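PDB 7D39: Cd1 from Flavonifractor plautii, which binds FMN and probably acts as an ene-reductase that opens the breakdown of flavones and flavonols by gut bacteria. Local coordinates for residues A190-I193 / G194-A198; H271-D274 / I275-T279. All coordinates share one frame; numbering follows the deposited sequence.

Contact 1: A190-I193 / G194-A198; sequences AHQI and GRNIA
G194 N meets A190 O at 3.0 Å, an i to i+4 bond of the amphipathic helix 184-202 that packs against the parallel sheet of this flavodoxin-like domain. R195 comes next and gathers two residues of the preceding turn. Its backbone N bonds to H191 O, while its side chain, extended from CG to NE, runs out past the H191 imidazole. The guanidinium turns one face to the edge of that ring, the planes 83° apart, with H191 CD2 over the centre of the group. At the guanidinium edge, R195 NH1 donates to Q192 OE1 over 3.2 Å, in the guanidinium plane but tilted out of the plane of the Q192 carbonyl. E28 ties the pair together, forming a salt bridge with R195 NE and accepting a hydrogen bond from H191 NE2; H191 ND1 is held by E21, so both imidazole nitrogens are engaged by helix 14-28. An alanine in place of R195 would probably leave Q192 OE1 without this donor, deprive E28 of its cationic mate and uncover the edge of the H191 ring. N196 follows, its N bonded to Q192 O at 2.8 Å and its ND2 to D170 of strand 167-174. Its OD1 takes a weak bond, long at 3.5 Å, from Q192 NE2; a bend at chi2 (68°) carries the Q192 amide to where it can serve both R195 and N196. I197 and I193 lie on the buried side, against strands 138-144 and 167-174, and the turn closes with I197 N to I193 O, 3.0 Å and nearly straight.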
loop_
_atom_site.group_PDB
_atom_site.type_symbol
_atom_site.label_atom_id
_atom_site.label_comp_id
_atom_site.label_asym_id
_atom_site.label_seq_id
_atom_site.Cartn_x
_atom_site.Cartn_y
_atom_site.Cartn_z
ATOM N N ALA A 190 19.914 3.535 -1.380
ATOM C CA ALA A 190 19.208 2.337 -1.826
ATOM C C ALA A 190 19.873 1.083 -1.279
ATOM O O ALA A 190 19.192 0.150 -0.842
ATOM C CB ALA A 190 19.151 2.281 -3.355
ATOM N N HIS A 191 21.207 1.048 -1.296
ATOM C CA HIS A 191 21.930 -0.088 -0.744
ATOM C C HIS A 191 21.581 -0.313 0.731
ATOM O O HIS A 191 21.320 -1.443 1.155
ATOM C CB HIS A 191 23.436 0.130 -0.911
ATOM C CG HIS A 191 24.253 -1.067 -0.542
ATOM N ND1 HIS A 191 24.604 -2.038 -1.456
ATOM C CD2 HIS A 191 24.773 -1.462 0.644
ATOM C CE1 HIS A 191 25.313 -2.975 -0.848
ATOM N NE2 HIS A 191 25.435 -2.647 0.424
ATOM N N GLN A 192 21.607 0.750 1.540
ATOM C CA GLN A 192 21.259 0.603 2.953
ATOM C C GLN A 192 19.817 0.136 3.130
ATOM O O GLN A 192 19.529 -0.714 3.986
ATOM C CB GLN A 192 21.477 1.915 3.697
ATOM C CG GLN A 192 21.361 1.761 5.191
ATOM C CD GLN A 192 22.506 0.932 5.774
ATOM O OE1 GLN A 192 23.671 1.137 5.433
ATOM N NE2 GLN A 192 22.171 -0.025 6.641
ATOM N N ILE A 193 18.895 0.680 2.334
ATOM C CA ILE A 193 17.504 0.237 2.400
ATOM C C ILE A 193 17.415 -1.267 2.157
ATOM O O ILE A 193 16.626 -1.977 2.797
ATOM C CB ILE A 193 16.649 1.047 1.406
ATOM C CG1 ILE A 193 16.461 2.461 1.954
ATOM C CG2 ILE A 193 15.291 0.379 1.124
ATOM C CD1 ILE A 193 15.586 3.350 1.109
ATOM N N GLY A 194 18.253 -1.784 1.261
ATOM C CA GLY A 194 18.269 -3.221 1.023
ATOM C C GLY A 194 18.841 -4.006 2.189
ATOM O O GLY A 194 18.385 -5.116 2.489
ATOM N N ARG A 195 19.866 -3.456 2.851
ATOM C CA ARG A 195 20.327 -4.051 4.105
ATOM C C ARG A 195 19.195 -4.086 5.132
ATOM O O ARG A 195 18.977 -5.099 5.803
ATOM C CB ARG A 195 21.532 -3.280 4.669
ATOM C CG ARG A 195 22.880 -3.533 3.981
ATOM C CD ARG A 195 23.917 -2.531 4.494
ATOM N NE ARG A 195 25.291 -2.872 4.127
ATOM C CZ ARG A 195 26.301 -1.999 4.092
ATOM N NH1 ARG A 195 26.086 -0.718 4.386
ATOM N NH2 ARG A 195 27.523 -2.400 3.751
ATOM N N ASN A 196 18.461 -2.982 5.257
ATOM C CA ASN A 196 17.370 -2.907 6.221
ATOM C C ASN A 196 16.303 -3.968 5.961
ATOM O O ASN A 196 15.958 -4.745 6.860
ATOM C CB ASN A 196 16.768 -1.507 6.199
ATOM C CG ASN A 196 17.719 -0.482 6.738
ATOM O OD1 ASN A 196 18.808 -0.831 7.163
ATOM N ND2 ASN A 196 17.325 0.782 6.724
ATOM N N ILE A 197 15.758 -4.023 4.742
ATOM C CA ILE A 197 14.699 -5.000 4.500
ATOM C C ILE A 197 15.200 -6.409 4.800
ATOM O O ILE A 197 14.453 -7.252 5.315
ATOM C CB ILE A 197 14.152 -4.873 3.062
ATOM C CG1 ILE A 197 12.826 -5.617 2.924
ATOM C CG2 ILE A 197 15.118 -5.434 2.062
ATOM C CD1 ILE A 197 11.732 -5.119 3.854
ATOM N N ALA A 198 16.478 -6.675 4.533
ATOM C CA ALA A 198 17.030 -8.001 4.772
ATOM C C ALA A 198 17.107 -8.312 6.262
ATOM O O ALA A 198 16.703 -9.393 6.700
ATOM C CB ALA A 198 18.410 -8.121 4.119
#

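Contact 2: H271-D274 / I275-T279; sequences HGND and IKENT
H271 and I275, one helical turn apart, meet in a CH-pi contact: I275 CD1 lies over one face of the imidazole, 3.9 Å from the ring centroid and displaced toward the rim, closest to CE1 at 3.6 Å. Having CG anti to the backbone N (chi1 -177°) brings the H271 ring toward the following turn, where that methyl meets it. On another flank, the N273 amide and the E277 carboxylate approach with their planes 64° apart, ND2 standing 3.3 Å from OE2. E277 OE1 stands 4.1 Å from D274 OD1, two like charges not in contact, which may be mildly unfavourable. Behind these side chains, i to i+4 backbone bonds set the spacing: I275 N to H271 O, K276 N to G272 O, N278 N to D274 O, and the straightest, E277 N to N273 O at 176°. One turn further, I275 O is gripped twice, by T279 N and by T279 OG1 at 2.7 Å, from opposite faces of the carbonyl plane. All of this belongs to a surface turn of helix 265-285, which follows the antiparallel strands 224-227 to 248-252 in the chain and precedes helix 289-301.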
loop_
_atom_site.group_PDB
_atom_site.type_symbol
_atom_site.label_atom_id
_atom_site.label_comp_id
_atom_site.label_asym_id
_atom_site.label_seq_id
_atom_site.Cartn_x
_atom_site.Cartn_y
_atom_site.Cartn_z
ATOM N N HIS A 271 -14.593 -1.443 9.966
ATOM C CA HIS A 271 -14.810 -1.019 8.593
ATOM C C HIS A 271 -15.530 -2.104 7.812
ATOM O O HIS A 271 -16.501 -1.838 7.100
ATOM C CB HIS A 271 -13.465 -0.680 7.952
ATOM C CG HIS A 271 -13.569 -0.158 6.557
ATOM N ND1 HIS A 271 -12.867 -0.710 5.509
ATOM C CD2 HIS A 271 -14.264 0.883 6.041
ATOM C CE1 HIS A 271 -13.135 -0.040 4.404
ATOM N NE2 HIS A 271 -13.980 0.930 4.700
ATOM N N GLY A 272 -15.073 -3.345 7.958
ATOM C CA GLY A 272 -15.685 -4.436 7.230
ATOM C C GLY A 272 -17.116 -4.710 7.668
ATOM O O GLY A 272 -17.958 -5.096 6.855
ATOM N N ASN A 273 -17.418 -4.527 8.950
ATOM C CA ASN A 273 -18.809 -4.738 9.335
ATOM C C ASN A 273 -19.705 -3.641 8.766
ATOM O O ASN A 273 -20.845 -3.911 8.361
ATOM C CB ASN A 273 -18.979 -4.832 10.844
ATOM C CG ASN A 273 -20.418 -5.175 11.230
ATOM O OD1 ASN A 273 -20.876 -6.308 11.027
ATOM N ND2 ASN A 273 -21.143 -4.191 11.757
ATOM N N ASP A 274 -19.204 -2.399 8.710
ATOM C CA ASP A 274 -19.957 -1.317 8.073
ATOM C C ASP A 274 -20.226 -1.621 6.601
ATOM O O ASP A 274 -21.323 -1.357 6.091
ATOM C CB ASP A 274 -19.209 0.009 8.200
ATOM C CG ASP A 274 -19.140 0.519 9.634
ATOM O OD1 ASP A 274 -19.957 0.088 10.477
ATOM O OD2 ASP A 274 -18.271 1.370 9.909
ATOM N N ILE A 275 -19.234 -2.176 5.899
ATOM C CA ILE A 275 -19.431 -2.536 4.502
ATOM C C ILE A 275 -20.510 -3.594 4.381
ATOM O O ILE A 275 -21.353 -3.541 3.477
ATOM C CB ILE A 275 -18.105 -3.004 3.878
ATOM C CG1 ILE A 275 -17.145 -1.826 3.749
ATOM C CG2 ILE A 275 -18.330 -3.668 2.537
ATOM C CD1 ILE A 275 -15.743 -2.231 3.254
ATOM N N LYS A 276 -20.522 -4.562 5.300
ATOM C CA LYS A 276 -21.492 -5.642 5.203
ATOM C C LYS A 276 -22.905 -5.129 5.439
ATOM O O LYS A 276 -23.820 -5.442 4.670
ATOM C CB LYS A 276 -21.157 -6.762 6.188
ATOM C CG LYS A 276 -22.018 -8.002 5.967
ATOM C CD LYS A 276 -22.006 -8.949 7.123
ATOM C CE LYS A 276 -22.974 -10.117 6.880
ATOM N NZ LYS A 276 -22.564 -10.987 5.733
ATOM N N GLU A 277 -23.099 -4.341 6.499
ATOM C CA GLU A 277 -24.410 -3.752 6.760
ATOM C C GLU A 277 -24.880 -2.915 5.576
ATOM O O GLU A 277 -26.029 -3.027 5.141
ATOM C CB GLU A 277 -24.364 -2.886 8.015
ATOM C CG GLU A 277 -24.187 -3.617 9.322
ATOM C CD GLU A 277 -24.047 -2.649 10.493
ATOM O OE1 GLU A 277 -23.727 -1.461 10.248
ATOM O OE2 GLU A 277 -24.259 -3.074 11.652
ATOM N N ASN A 278 -23.998 -2.063 5.044
ATOM C CA ASN A 278 -24.403 -1.152 3.980
ATOM C C ASN A 278 -24.637 -1.884 2.667
ATOM O O ASN A 278 -25.519 -1.494 1.894
ATOM C CB ASN A 278 -23.355 -0.050 3.836
ATOM C CG ASN A 278 -23.364 0.882 5.025
ATOM O OD1 ASN A 278 -24.429 1.224 5.534
ATOM N ND2 ASN A 278 -22.198 1.256 5.505
ATOM N N THR A 279 -23.871 -2.944 2.405
ATOM C CA THR A 279 -24.140 -3.800 1.257
ATOM C C THR A 279 -25.504 -4.461 1.376
ATOM O O THR A 279 -26.251 -4.546 0.396
ATOM C CB THR A 279 -23.052 -4.860 1.133
ATOM O OG1 THR A 279 -21.805 -4.223 0.865
ATOM C CG2 THR A 279 -23.368 -5.782 0.003
#

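In the fold
Contacts 1 and 2 illustrate how the same i to i+4 scaffold is dressed according to its place in the fold. Residues 190-198 are partly buried in the flavodoxin-like domain, where their helix has sheet strands on one flank and helix 14-28 on another; H191, R195 and N196 bond to acidic residues of those neighbours. Residues 271-279 form a surface turn of a different helix, with mostly exposed residues, a CH-pi contact and a pair of like charges. The two share no element: their centres are 39 Å apart, on opposite sides of the chain's centre. In contact 1 the A190 side chain is about 12 Å from FMN, close by but not touching it.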